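Local coordinates for uncharacterized protein SP1917 (Streptococcus pneumoniae, PDB 3C9P) that is of unknown function but belongs to the DUF2200 family of conserved bacterial proteins and folds as a compact, mainly helical single chain, at residues 111-114 with 115-119; 57-60 with 61-65; 32-35 with 36-40. All blocks are in the same frame, centred on the assembly; numbering follows the deposited sequence. Where two conformers were deposited one is given.

Each contact is local, within one helix or at its start. Contact 3 lies on helix 31-42, about 8 Å from the chain centre to its own centre, and its side chains reach four other helices. Contacts 1 and 2 lie farther out, on opposite sides of that centre, and do not touch. Both are helix starts with a threonine N-cap. In contact 1 the capping box closes through a glutamine, and a glutamine-glutamate bond follows on the exposed face. In contact 2 an Asp-Arg salt bridge, water and a buried aromatic pair flank the cap. Contact 3 touches both others: S112 probably bonds to Q36, and F62 packs on T38.

Contact 1. Residues 111-114 with 115-119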
loop_
_atom_site.group_PDB
_atom_site.type_symbol
_atom_site.label_atom_id
_atom_site.label_comp_id
_atom_site.label_asym_id
_atom_site.label_seq_id
_atom_site.Cartn_x
_atom_site.Cartn_y
_atom_site.Cartn_z
ATOM N N THR A 111 5.042 -13.888 1.338
ATOM C CA THR A 111 5.271 -13.270 2.634
ATOM C C THR A 111 5.738 -11.833 2.376
ATOM O O THR A 111 6.078 -11.461 1.235
ATOM C CB THR A 111 6.354 -14.004 3.422
ATOM O OG1 THR A 111 7.577 -13.885 2.700
ATOM C CG2 THR A 111 6.003 -15.509 3.601
ATOM N N SER A 112 5.774 -11.018 3.420
ATOM C CA SER A 112 6.274 -9.665 3.238
ATOM C C SER A 112 7.748 -9.683 2.873
ATOM O O SER A 112 8.193 -8.862 2.068
ATOM C CB SER A 112 5.992 -8.788 4.466
ATOM O OG SER A 112 6.621 -9.309 5.610
ATOM N N GLN A 113 8.514 -10.618 3.449
ATOM C CA GLN A 113 9.928 -10.807 3.089
ATOM C C GLN A 113 10.078 -11.074 1.579
ATOM O O GLN A 113 10.920 -10.471 0.889
ATOM C CB GLN A 113 10.553 -11.947 3.918
ATOM C CG GLN A 113 12.052 -12.173 3.677
ATOM C CD GLN A 113 12.586 -13.441 4.351
ATOM O OE1 GLN A 113 11.943 -14.016 5.236
ATOM N NE2 GLN A 113 13.758 -13.888 3.921
ATOM N N GLN A 114 9.248 -11.968 1.048
ATOM C CA GLN A 114 9.285 -12.258 -0.413
ATOM C C GLN A 114 8.915 -11.053 -1.291
ATOM O O GLN A 114 9.487 -10.831 -2.367
ATOM C CB GLN A 114 8.364 -13.422 -0.744
ATOM C CG GLN A 114 8.952 -14.776 -0.291
ATOM C CD GLN A 114 7.963 -15.906 -0.408
ATOM O OE1 GLN A 114 6.771 -15.734 -0.143
ATOM N NE2 GLN A 114 8.450 -17.085 -0.810
ATOM N N VAL A 115 7.941 -10.276 -0.830
ATOM C CA VAL A 115 7.551 -9.061 -1.527
ATOM C C VAL A 115 8.678 -8.021 -1.562
ATOM O O VAL A 115 8.978 -7.472 -2.633
ATOM C CB VAL A 115 6.237 -8.489 -0.947
ATOM C CG1 VAL A 115 5.919 -7.137 -1.573
ATOM C CG2 VAL A 115 5.121 -9.464 -1.221
ATOM N N LEU A 116 9.291 -7.743 -0.414
ATOM C CA LEU A 116 10.431 -6.842 -0.358
ATOM C C LEU A 116 11.580 -7.373 -1.214
ATOM O O LEU A 116 12.225 -6.616 -1.940
ATOM C CB LEU A 116 10.902 -6.637 1.096
ATOM C CG LEU A 116 10.352 -5.428 1.884
ATOM C CD1 LEU A 116 8.841 -5.375 1.905
ATOM C CD2 LEU A 116 10.941 -5.379 3.345
ATOM N N GLU A 117 11.827 -8.684 -1.140
ATOM C CA GLU A 117 12.917 -9.280 -1.916
ATOM C C GLU A 117 12.700 -9.098 -3.414
ATOM O O GLU A 117 13.654 -8.928 -4.159
ATOM C CB GLU A 117 13.118 -10.746 -1.549
ATOM C CG GLU A 117 13.878 -10.892 -0.230
ATOM C CD GLU A 117 14.144 -12.325 0.151
ATOM O OE1 GLU A 117 14.061 -13.199 -0.738
ATOM O OE2 GLU A 117 14.441 -12.575 1.342
ATOM N N LYS A 118 11.440 -9.087 -3.834
ATOM C CA LYS A 118 11.062 -8.855 -5.227
ATOM C C LYS A 118 11.499 -7.479 -5.723
ATOM O O LYS A 118 11.905 -7.328 -6.877
ATOM C CB LYS A 118 9.547 -9.001 -5.375
ATOM C CG LYS A 118 9.017 -9.050 -6.787
ATOM C CD LYS A 118 7.505 -9.409 -6.773
ATOM C CE LYS A 118 7.249 -10.929 -6.739
ATOM N NZ LYS A 118 7.768 -11.598 -8.000
ATOM N N TYR A 119 11.403 -6.470 -4.862
ATOM C CA TYR A 119 11.554 -5.098 -5.323
ATOM C C TYR A 119 12.846 -4.454 -4.864
ATOM O O TYR A 119 13.246 -3.434 -5.408
ATOM C CB TYR A 119 10.335 -4.253 -4.940
ATOM C CG TYR A 119 9.065 -4.695 -5.664
ATOM C CD1 TYR A 119 8.921 -4.495 -7.035
ATOM C CD2 TYR A 119 8.025 -5.357 -4.969
ATOM C CE1 TYR A 119 7.763 -4.930 -7.719
ATOM C CE2 TYR A 119 6.852 -5.789 -5.646
ATOM C CZ TYR A 119 6.721 -5.545 -7.003
ATOM O OH TYR A 119 5.587 -5.965 -7.680
#
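A capping box starts helix 112-119, the last helix of the chain, and the first turn then hands its bonds on to residues 115-118. T111 is the N-cap. Its OG1 accepts from Q114 N at 3.0 Å, and Q114 OE1 accepts from T111 N at 2.9 Å. The second bond lies in the amide carbonyl plane of Q114, on a lone pair. The side chain of Q114 turns back to the cap because its CG lies beside the backbone N (chi1 -74°) and the chain beyond is extended. From the cap onward the helix bonds are regular: V115 N donates to T111 O, and L116 N to S112 O.

One side-chain bond spans the next turn. Q113 and E117 lie alongside each other and point the same way. In the conformer given, NE2 of Q113 donates to OE2 of E117 at 3.0 Å. It reaches the syn side of the carboxylate, 28° out of its plane, and the two flat groups are turned by 68°.

On the inner side, V115 packs on L102 and W105 of helix 91-107, and S112 OG probably bonds to Q36 OE1 of helix 31-42. The reciprocal cap satisfies the amides of both T111 and Q114 at the helix start. In this conformer of Q113, its amide N-H would probably stabilise the E117 carboxylate without neutralising it.

Contact 2. Residues 57-60 with 61-65; sequences VTYG and DFFRQ
This is an N-capped first turn, at the start of the short helix 59-64, with a polar outer side and an aromatic inner side. T58 is the N-cap. Its OG1 accepts from D61 N at 3.0 Å. The hydroxyl can do this because it sits between the backbone N and the carbonyl carbon (chi1 66°). The apolar CG2 of V57 rests on CB of D61 at 3.7 Å, just before the cap.

R64 reaches back along the outer side with its chain extended from CG to NE. Its NH1 forms a salt bridge with OD1 of D61 at 2.7 Å, coming from above the carboxylate plane. Two waters bridge groups on this face. One accepts from T58 N and donates to D61 OD2. The other accepts from both T58 OG1 and R64 NH1, and lies at the edge of the guanidinium. The cap and the ion pair thus share one hydrated network.

On the inner side Y59 and F63 form a T-shaped pair. The edge of F63 points at the face of Y59, with centroids 5.2 Å apart and planes at 62°. CE1 of F63 stands 3.6 Å from CZ of Y59, toward the rim of the ring.

Both rings reach L99 of helix 91-107, and Y59 also packs on F13, V16 and L20 of helix 13-26. F62 takes another direction, stacking with F13 and Y44 and touching V49 and C52 of helix 46-52. The short helix is therefore packed against helices 13-26, 46-52 and 91-107, with R64 exposed but also resting on L92.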
loop_
_atom_site.group_PDB
_atom_site.type_symbol
_atom_site.label_atom_id
_atom_site.label_comp_id
_atom_site.label_asym_id
_atom_site.label_seq_id
_atom_site.Cartn_x
_atom_site.Cartn_y
_atom_site.Cartn_z
ATOM N N VAL A 57 -7.836 10.707 10.054
ATOM C CA VAL A 57 -7.086 11.044 8.839
ATOM C C VAL A 57 -7.683 10.331 7.613
ATOM O O VAL A 57 -8.169 9.204 7.724
ATOM C CB VAL A 57 -5.577 10.681 9.019
ATOM C CG1 VAL A 57 -5.393 9.194 9.194
ATOM C CG2 VAL A 57 -4.692 11.212 7.865
ATOM N N THR A 58 -7.667 11.000 6.463
ATOM C CA THR A 58 -8.142 10.390 5.226
ATOM C C THR A 58 -7.062 9.531 4.620
ATOM O O THR A 58 -5.857 9.693 4.919
ATOM C CB THR A 58 -8.579 11.419 4.169
ATOM O OG1 THR A 58 -7.439 12.172 3.727
ATOM C CG2 THR A 58 -9.694 12.361 4.736
ATOM N N TYR A 59 -7.491 8.604 3.777
ATOM C CA TYR A 59 -6.554 7.753 3.044
ATOM C C TYR A 59 -5.588 8.604 2.229
ATOM O O TYR A 59 -4.371 8.343 2.213
ATOM C CB TYR A 59 -7.328 6.772 2.136
ATOM C CG TYR A 59 -6.544 5.521 1.765
ATOM C CD1 TYR A 59 -6.068 4.645 2.751
ATOM C CD2 TYR A 59 -6.299 5.210 0.421
ATOM C CE1 TYR A 59 -5.365 3.467 2.408
ATOM C CE2 TYR A 59 -5.573 4.070 0.069
ATOM C CZ TYR A 59 -5.119 3.207 1.058
ATOM O OH TYR A 59 -4.410 2.096 0.703
ATOM N N GLY A 60 -6.111 9.649 1.585
ATOM C CA GLY A 60 -5.255 10.529 0.787
ATOM C C GLY A 60 -4.215 11.221 1.666
ATOM O O GLY A 60 -3.033 11.317 1.307
ATOM N N ASP A 61 -4.658 11.716 2.811
ATOM C CA ASP A 61 -3.753 12.449 3.695
ATOM C C ASP A 61 -2.665 11.554 4.325
ATOM O O ASP A 61 -1.552 12.029 4.587
ATOM C CB ASP A 61 -4.541 13.194 4.747
ATOM C CG ASP A 61 -5.084 14.537 4.238
ATOM O OD1 ASP A 61 -4.716 15.003 3.121
ATOM O OD2 ASP A 61 -5.881 15.139 4.979
ATOM N N PHE A 62 -2.983 10.279 4.546
ATOM C CA PHE A 62 -1.973 9.268 4.938
ATOM C C PHE A 62 -0.816 9.186 3.922
ATOM O O PHE A 62 0.365 9.288 4.288
ATOM C CB PHE A 62 -2.640 7.898 5.120
ATOM C CG PHE A 62 -1.685 6.798 5.489
ATOM C CD1 PHE A 62 -1.310 6.594 6.812
ATOM C CD2 PHE A 62 -1.161 5.975 4.514
ATOM C CE1 PHE A 62 -0.428 5.552 7.158
ATOM C CE2 PHE A 62 -0.265 4.929 4.852
ATOM C CZ PHE A 62 0.083 4.730 6.179
ATOM N N PHE A 63 -1.165 9.008 2.651
ATOM C CA PHE A 63 -0.182 9.031 1.565
ATOM C C PHE A 63 0.499 10.374 1.324
ATOM O O PHE A 63 1.703 10.393 1.034
ATOM C CB PHE A 63 -0.782 8.460 0.271
ATOM C CG PHE A 63 -0.864 6.985 0.290
ATOM C CD1 PHE A 63 -1.915 6.349 0.908
ATOM C CD2 PHE A 63 0.169 6.217 -0.243
ATOM C CE1 PHE A 63 -1.987 4.922 0.955
ATOM C CE2 PHE A 63 0.099 4.809 -0.205
ATOM C CZ PHE A 63 -0.977 4.175 0.404
ATOM N N ARG A 64 -0.236 11.482 1.451
ATOM C CA ARG A 64 0.372 12.805 1.232
ATOM C C ARG A 64 1.463 13.071 2.251
ATOM O O ARG A 64 2.418 13.778 1.960
ATOM C CB ARG A 64 -0.647 13.946 1.272
ATOM C CG ARG A 64 -1.644 13.943 0.130
ATOM C CD ARG A 64 -2.625 15.117 0.293
ATOM N NE ARG A 64 -3.636 15.093 -0.775
ATOM C CZ ARG A 64 -4.906 14.726 -0.621
ATOM N NH1 ARG A 64 -5.375 14.382 0.576
ATOM N NH2 ARG A 64 -5.724 14.724 -1.676
ATOM N N GLN A 65 1.310 12.509 3.437
ATOM C CA GLN A 65 2.239 12.782 4.551
ATOM C C GLN A 65 3.265 11.684 4.850
ATOM O O GLN A 65 3.975 11.728 5.899
ATOM C CB GLN A 65 1.425 13.123 5.799
ATOM C CG GLN A 65 0.632 14.429 5.616
ATOM C CD GLN A 65 -0.309 14.704 6.775
ATOM O OE1 GLN A 65 -1.263 13.961 7.003
ATOM N NE2 GLN A 65 -0.043 15.770 7.514
HETATM O O HOH W 1 -7.078 13.926 7.031
HETATM O O HOH W 2 -8.162 13.904 1.822
#

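Contact 3. Residues 32-35 with 36-40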
loop_
_atom_site.group_PDB
_atom_site.type_symbol
_atom_site.label_atom_id
_atom_site.label_comp_id
_atom_site.label_asym_id
_atom_site.label_seq_id
_atom_site.Cartn_x
_atom_site.Cartn_y
_atom_site.Cartn_z
ATOM N N GLU A 32 0.006 -8.481 9.892
ATOM C CA GLU A 32 1.369 -7.991 10.058
ATOM C C GLU A 32 2.086 -7.804 8.720
ATOM O O GLU A 32 2.836 -6.861 8.565
ATOM C CB GLU A 32 2.185 -8.908 10.997
ATOM C CG GLU A 32 3.512 -8.300 11.471
ATOM C CD GLU A 32 3.409 -6.975 12.281
ATOM O OE1 GLU A 32 2.407 -6.722 12.987
ATOM O OE2 GLU A 32 4.380 -6.187 12.229
ATOM N N SER A 33 1.830 -8.673 7.740
ATOM C CA SER A 33 2.485 -8.567 6.431
ATOM C C SER A 33 2.114 -7.273 5.702
ATOM O O SER A 33 2.950 -6.663 4.999
ATOM C CB SER A 33 2.125 -9.759 5.543
ATOM O OG SER A 33 2.379 -10.968 6.213
ATOM N N VAL A 34 0.858 -6.868 5.854
ATOM C CA VAL A 34 0.351 -5.622 5.288
ATOM C C VAL A 34 1.040 -4.434 5.923
ATOM O O VAL A 34 1.497 -3.523 5.196
ATOM C CB VAL A 34 -1.189 -5.479 5.418
ATOM C CG1 VAL A 34 -1.671 -4.134 4.828
ATOM C CG2 VAL A 34 -1.882 -6.619 4.687
ATOM N N HIS A 35 1.121 -4.424 7.256
ATOM C CA HIS A 35 1.821 -3.334 7.952
ATOM C C HIS A 35 3.267 -3.226 7.442
ATOM O O HIS A 35 3.769 -2.124 7.245
ATOM C CB HIS A 35 1.916 -3.539 9.476
ATOM C CG HIS A 35 0.619 -3.870 10.151
ATOM N ND1 HIS A 35 -0.599 -3.350 9.757
ATOM C CD2 HIS A 35 0.366 -4.645 11.227
ATOM C CE1 HIS A 35 -1.551 -3.834 10.537
ATOM N NE2 HIS A 35 -0.990 -4.615 11.441
ATOM N N GLN A 36 3.934 -4.375 7.301
ATOM C CA GLN A 36 5.340 -4.440 6.881
ATOM C C GLN A 36 5.548 -3.843 5.476
ATOM O O GLN A 36 6.443 -3.033 5.271
ATOM C CB GLN A 36 5.875 -5.887 6.997
ATOM C CG GLN A 36 6.119 -6.327 8.485
ATOM C CD GLN A 36 6.289 -7.836 8.704
ATOM O OE1 GLN A 36 6.062 -8.658 7.802
ATOM N NE2 GLN A 36 6.669 -8.208 9.930
ATOM N N VAL A 37 4.724 -4.236 4.505
ATOM C CA VAL A 37 4.897 -3.675 3.134
ATOM C C VAL A 37 4.469 -2.192 3.063
ATOM O O VAL A 37 5.042 -1.421 2.301
ATOM C CB VAL A 37 4.214 -4.515 1.975
ATOM C CG1 VAL A 37 4.699 -6.014 1.990
ATOM C CG2 VAL A 37 2.676 -4.424 2.042
ATOM N N THR A 38 3.487 -1.792 3.873
ATOM C CA THR A 38 3.061 -0.395 3.909
ATOM C C THR A 38 4.205 0.462 4.483
ATOM O O THR A 38 4.536 1.517 3.933
ATOM C CB THR A 38 1.783 -0.218 4.751
ATOM O OG1 THR A 38 0.743 -1.043 4.199
ATOM C CG2 THR A 38 1.332 1.254 4.762
ATOM N N SER A 39 4.763 0.020 5.599
ATOM C CA SER A 39 5.922 0.678 6.221
ATOM C C SER A 39 7.118 0.804 5.245
ATOM O O SER A 39 7.724 1.864 5.111
ATOM C CB SER A 39 6.351 -0.124 7.446
ATOM O OG SER A 39 7.509 0.462 8.044
ATOM N N TRP A 40 7.434 -0.287 4.559
ATOM C CA TRP A 40 8.509 -0.290 3.567
ATOM C C TRP A 40 8.288 0.765 2.481
ATOM O O TRP A 40 9.172 1.569 2.190
ATOM C CB TRP A 40 8.636 -1.689 2.948
ATOM C CG TRP A 40 9.687 -1.753 1.883
ATOM C CD1 TRP A 40 11.033 -1.849 2.045
ATOM C CD2 TRP A 40 9.452 -1.723 0.488
ATOM N NE1 TRP A 40 11.657 -1.889 0.827
ATOM C CE2 TRP A 40 10.701 -1.824 -0.149
ATOM C CE3 TRP A 40 8.289 -1.670 -0.293
ATOM C CZ2 TRP A 40 10.835 -1.830 -1.526
ATOM C CZ3 TRP A 40 8.423 -1.659 -1.673
ATOM C CH2 TRP A 40 9.686 -1.770 -2.272
#
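Q36 packs back over E32, one turn earlier on helix 31-42. From CB its chain runs along the backbone of the preceding turn. CB of Q36 is 3.6 Å from E32 O, and CG of Q36 comes closer, at 3.3 Å from the same oxygen. CG is placed there because it lies beside the backbone N (chi1 -73°), and the chain stays extended beyond it. CD of Q36 is still 3.6 Å from E32 O and also nears CG of E32. At the tip the two amide atoms part. NE2 of Q36 lies against CG of E32 at 3.5 Å. OE1 is directed to the hydroxyl of S112 on helix 112-119, a probable hydrogen bond, doubtful in detail because it is very short and Q36 has a second conformer. E32 is bent at its second torsion (chi2 60°), which brings its carboxylate round toward Q36. The two side chains cross at about a right angle, with their flat groups turned by 81°. The amide end packs on a methylene; OE2 of E32 is 3.8 Å from NE2 of Q36, too far to be called a hydrogen bond.

T38 makes the other notable side-chain contact. Its OG1 donates to V34 O at 2.8 Å, from above the carbonyl plane and not on a lone pair. The same oxygen accepts from T38 N at 3.0 Å, as in a regular helix.

H35 turns its ND1 to Y17 of helix 13-26. V37 packs on L102 of helix 91-107 and V115 of helix 112-119, while W40 packs on L116 and Y119. The buried hydroxyl of T38 finds an acceptor within its own helix, at V34 O. Q36 does the reverse: its carbon chain stays on its own helix, and its oxygen probably links that helix to the last one.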